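PDB 4RNL: possible galactose mutarotase, which is of unproven function but probably interconverts the alpha and beta anomers of galactose or a related aldose. Local coordinates for residues S120-D125 / L135-P140. Sequence-based numbering, arbitrary orientation. Where two conformers were deposited one is given.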
loop_
_atom_site.group_PDB
_atom_site.type_symbol
_atom_site.label_atom_id
_atom_site.label_comp_id
_atom_site.label_asym_id
_atom_site.label_seq_id
_atom_site.Cartn_x
_atom_site.Cartn_y
_atom_site.Cartn_z
ATOM N N SER A 120 -4.055 -8.957 3.928
ATOM C CA SER A 120 -2.815 -9.287 3.226
ATOM C C SER A 120 -2.427 -10.754 3.383
ATOM O O SER A 120 -1.474 -11.214 2.752
ATOM C CB SER A 120 -1.678 -8.411 3.739
ATOM O OG SER A 120 -1.422 -8.704 5.093
ATOM N N ARG A 121 -3.169 -11.486 4.207
ATOM C CA ARG A 121 -2.849 -12.889 4.479
ATOM C C ARG A 121 -4.024 -13.821 4.234
ATOM O O ARG A 121 -4.098 -14.899 4.823
ATOM C CB ARG A 121 -2.359 -13.048 5.924
ATOM C CG ARG A 121 -1.004 -12.407 6.194
ATOM C CD ARG A 121 -1.122 -11.284 7.200
ATOM N NE ARG A 121 0.163 -10.631 7.451
ATOM C CZ ARG A 121 0.735 -10.554 8.644
ATOM N NH1 ARG A 121 0.130 -11.072 9.711
ATOM N NH2 ARG A 121 1.898 -9.937 8.777
ATOM N N VAL A 122 -4.951 -13.394 3.378
ATOM C CA VAL A 122 -6.068 -14.242 2.974
ATOM C C VAL A 122 -6.140 -14.290 1.449
ATOM O O VAL A 122 -5.597 -13.410 0.765
ATOM C CB VAL A 122 -7.414 -13.737 3.548
ATOM C CG1 VAL A 122 -7.384 -13.756 5.069
ATOM C CG2 VAL A 122 -7.711 -12.332 3.049
ATOM N N VAL A 123 -6.792 -15.319 0.917
ATOM C CA VAL A 123 -6.896 -15.484 -0.536
ATOM C C VAL A 123 -8.189 -14.858 -1.061
ATOM O O VAL A 123 -9.274 -15.063 -0.496
ATOM C CB VAL A 123 -6.802 -16.964 -0.950
ATOM C CG1 VAL A 123 -6.963 -17.122 -2.456
ATOM C CG2 VAL A 123 -5.465 -17.550 -0.518
ATOM N N TRP A 124 -8.059 -14.082 -2.133
ATOM C CA TRP A 124 -9.179 -13.382 -2.766
ATOM C C TRP A 124 -9.659 -14.085 -4.037
ATOM O O TRP A 124 -8.858 -14.698 -4.758
ATOM C CB TRP A 124 -8.743 -11.948 -3.109
ATOM C CG TRP A 124 -8.459 -11.118 -1.881
ATOM C CD1 TRP A 124 -7.463 -11.301 -0.971
ATOM C CD2 TRP A 124 -9.209 -9.983 -1.433
ATOM N NE1 TRP A 124 -7.541 -10.345 0.020
ATOM C CE2 TRP A 124 -8.604 -9.522 -0.246
ATOM C CE3 TRP A 124 -10.322 -9.304 -1.935
ATOM C CZ2 TRP A 124 -9.087 -8.419 0.459
ATOM C CZ3 TRP A 124 -10.801 -8.202 -1.234
ATOM C CH2 TRP A 124 -10.183 -7.774 -0.051
ATOM N N ASP A 125 -10.963 -14.017 -4.303
ATOM C CA ASP A 125 -11.508 -14.477 -5.584
ATOM C C ASP A 125 -11.070 -13.485 -6.645
ATOM O O ASP A 125 -11.000 -12.293 -6.377
ATOM C CB ASP A 125 -13.043 -14.507 -5.555
ATOM C CG ASP A 125 -13.597 -15.596 -4.665
ATOM O OD1 ASP A 125 -12.863 -16.561 -4.374
ATOM O OD2 ASP A 125 -14.778 -15.488 -4.269
ATOM N N LEU A 135 -10.208 -8.335 -7.687
ATOM C CA LEU A 135 -10.244 -9.241 -6.542
ATOM C C LEU A 135 -11.487 -8.960 -5.709
ATOM O O LEU A 135 -11.893 -7.807 -5.548
ATOM C CB LEU A 135 -8.995 -9.061 -5.674
ATOM C CG LEU A 135 -7.684 -9.286 -6.423
ATOM C CD1 LEU A 135 -6.524 -9.285 -5.457
ATOM C CD2 LEU A 135 -7.728 -10.581 -7.194
ATOM N N HIS A 136 -12.093 -10.012 -5.176
ATOM C CA HIS A 136 -13.327 -9.861 -4.406
ATOM C C HIS A 136 -13.312 -10.790 -3.209
ATOM O O HIS A 136 -12.990 -11.964 -3.343
ATOM C CB HIS A 136 -14.537 -10.189 -5.281
ATOM C CG HIS A 136 -15.837 -10.192 -4.537
ATOM N ND1 HIS A 136 -16.770 -11.197 -4.667
ATOM C CD2 HIS A 136 -16.363 -9.303 -3.656
ATOM C CE1 HIS A 136 -17.813 -10.934 -3.897
ATOM N NE2 HIS A 136 -17.592 -9.786 -3.278
ATOM N N ARG A 137 -13.677 -10.271 -2.038
ATOM C CA ARG A 137 -13.802 -11.115 -0.852
ATOM C C ARG A 137 -14.687 -10.435 0.172
ATOM O O ARG A 137 -14.562 -9.235 0.404
ATOM C CB ARG A 137 -12.422 -11.380 -0.232
ATOM C CG ARG A 137 -12.452 -12.282 0.995
ATOM C CD ARG A 137 -11.063 -12.399 1.619
ATOM N NE ARG A 137 -11.056 -13.267 2.792
ATOM C CZ ARG A 137 -11.242 -12.836 4.037
ATOM N NH1 ARG A 137 -11.453 -11.542 4.273
ATOM N NH2 ARG A 137 -11.215 -13.701 5.046
ATOM N N VAL A 138 -15.595 -11.195 0.777
ATOM C CA VAL A 138 -16.364 -10.675 1.895
ATOM C C VAL A 138 -15.632 -11.002 3.187
ATOM O O VAL A 138 -15.320 -12.166 3.448
ATOM C CB VAL A 138 -17.753 -11.296 1.960
ATOM C CG1 VAL A 138 -18.509 -10.744 3.164
ATOM C CG2 VAL A 138 -18.506 -11.039 0.664
ATOM N N SER A 139 -15.341 -9.975 3.980
ATOM C CA SER A 139 -14.767 -10.160 5.310
ATOM C C SER A 139 -15.940 -10.226 6.279
ATOM O O SER A 139 -16.663 -9.234 6.455
ATOM C CB SER A 139 -13.859 -8.975 5.646
ATOM O OG SER A 139 -13.483 -8.958 7.018
ATOM N N PRO A 140 -16.170 -11.399 6.891
ATOM C CA PRO A 140 -17.412 -11.535 7.659
ATOM C C PRO A 140 -17.431 -10.708 8.936
ATOM O O PRO A 140 -16.379 -10.272 9.409
ATOM C CB PRO A 140 -17.472 -13.032 7.983
ATOM C CG PRO A 140 -16.075 -13.528 7.804
ATOM C CD PRO A 140 -15.441 -12.672 6.768
HETATM O O HOH W 1 -10.419 -15.891 1.823
HETATM O O HOH W 2 -16.359 -13.679 -6.007
#
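Arg137 CB sits over one face of the Trp124 indole, 3.7 Å from the centroid of the six-membered ring and 24° off its normal, a CH-pi contact displaced toward the rim at CE3. Beyond it the side chain is extended as far as NE, CG anti to the backbone N (chi1 -179°), and crosses both Trp124 and Val122 at about a right angle. Its guanidinium plane receives Val122 CG2 over one face, 3.5 Å from NE, while a water lies in the plane at the edge. That water takes a hydrogen bond from Arg137 NE at 2.9 Å and gives one to Val123 O, tying the charged group to the backbone it passes.

One residue on from Trp124 and one back from Arg137, Asp125 and His136 form an antiparallel hydrogen-bonded pair: Asp125 N reaches His136 O at 3.0 Å, and His136 N returns the bond to Asp125 O at 2.8 Å, a carbonyl also approached by Leu135 CA. Here the loop enters strand 125-129, an edge strand of the large antiparallel sheet of this galactose mutarotase-like beta-sandwich, and 132-139 is its hairpin partner. The side chains of this pair lie on one face of the sheet, where a second water links Asp125 OD2 with His136 ND1, its oxygen in the plane of the imidazole.

Farther out, the polar ends have their own supports. Glu143 makes a salt bridge with Arg137 NH2, and Asp151 of the neighbouring strand binds His136 NE2. The buried indole is fixed through NE1 to Phe119 O, with the Phe119 ring set edge-to-face against it and Val152 touching it from strand 150-159.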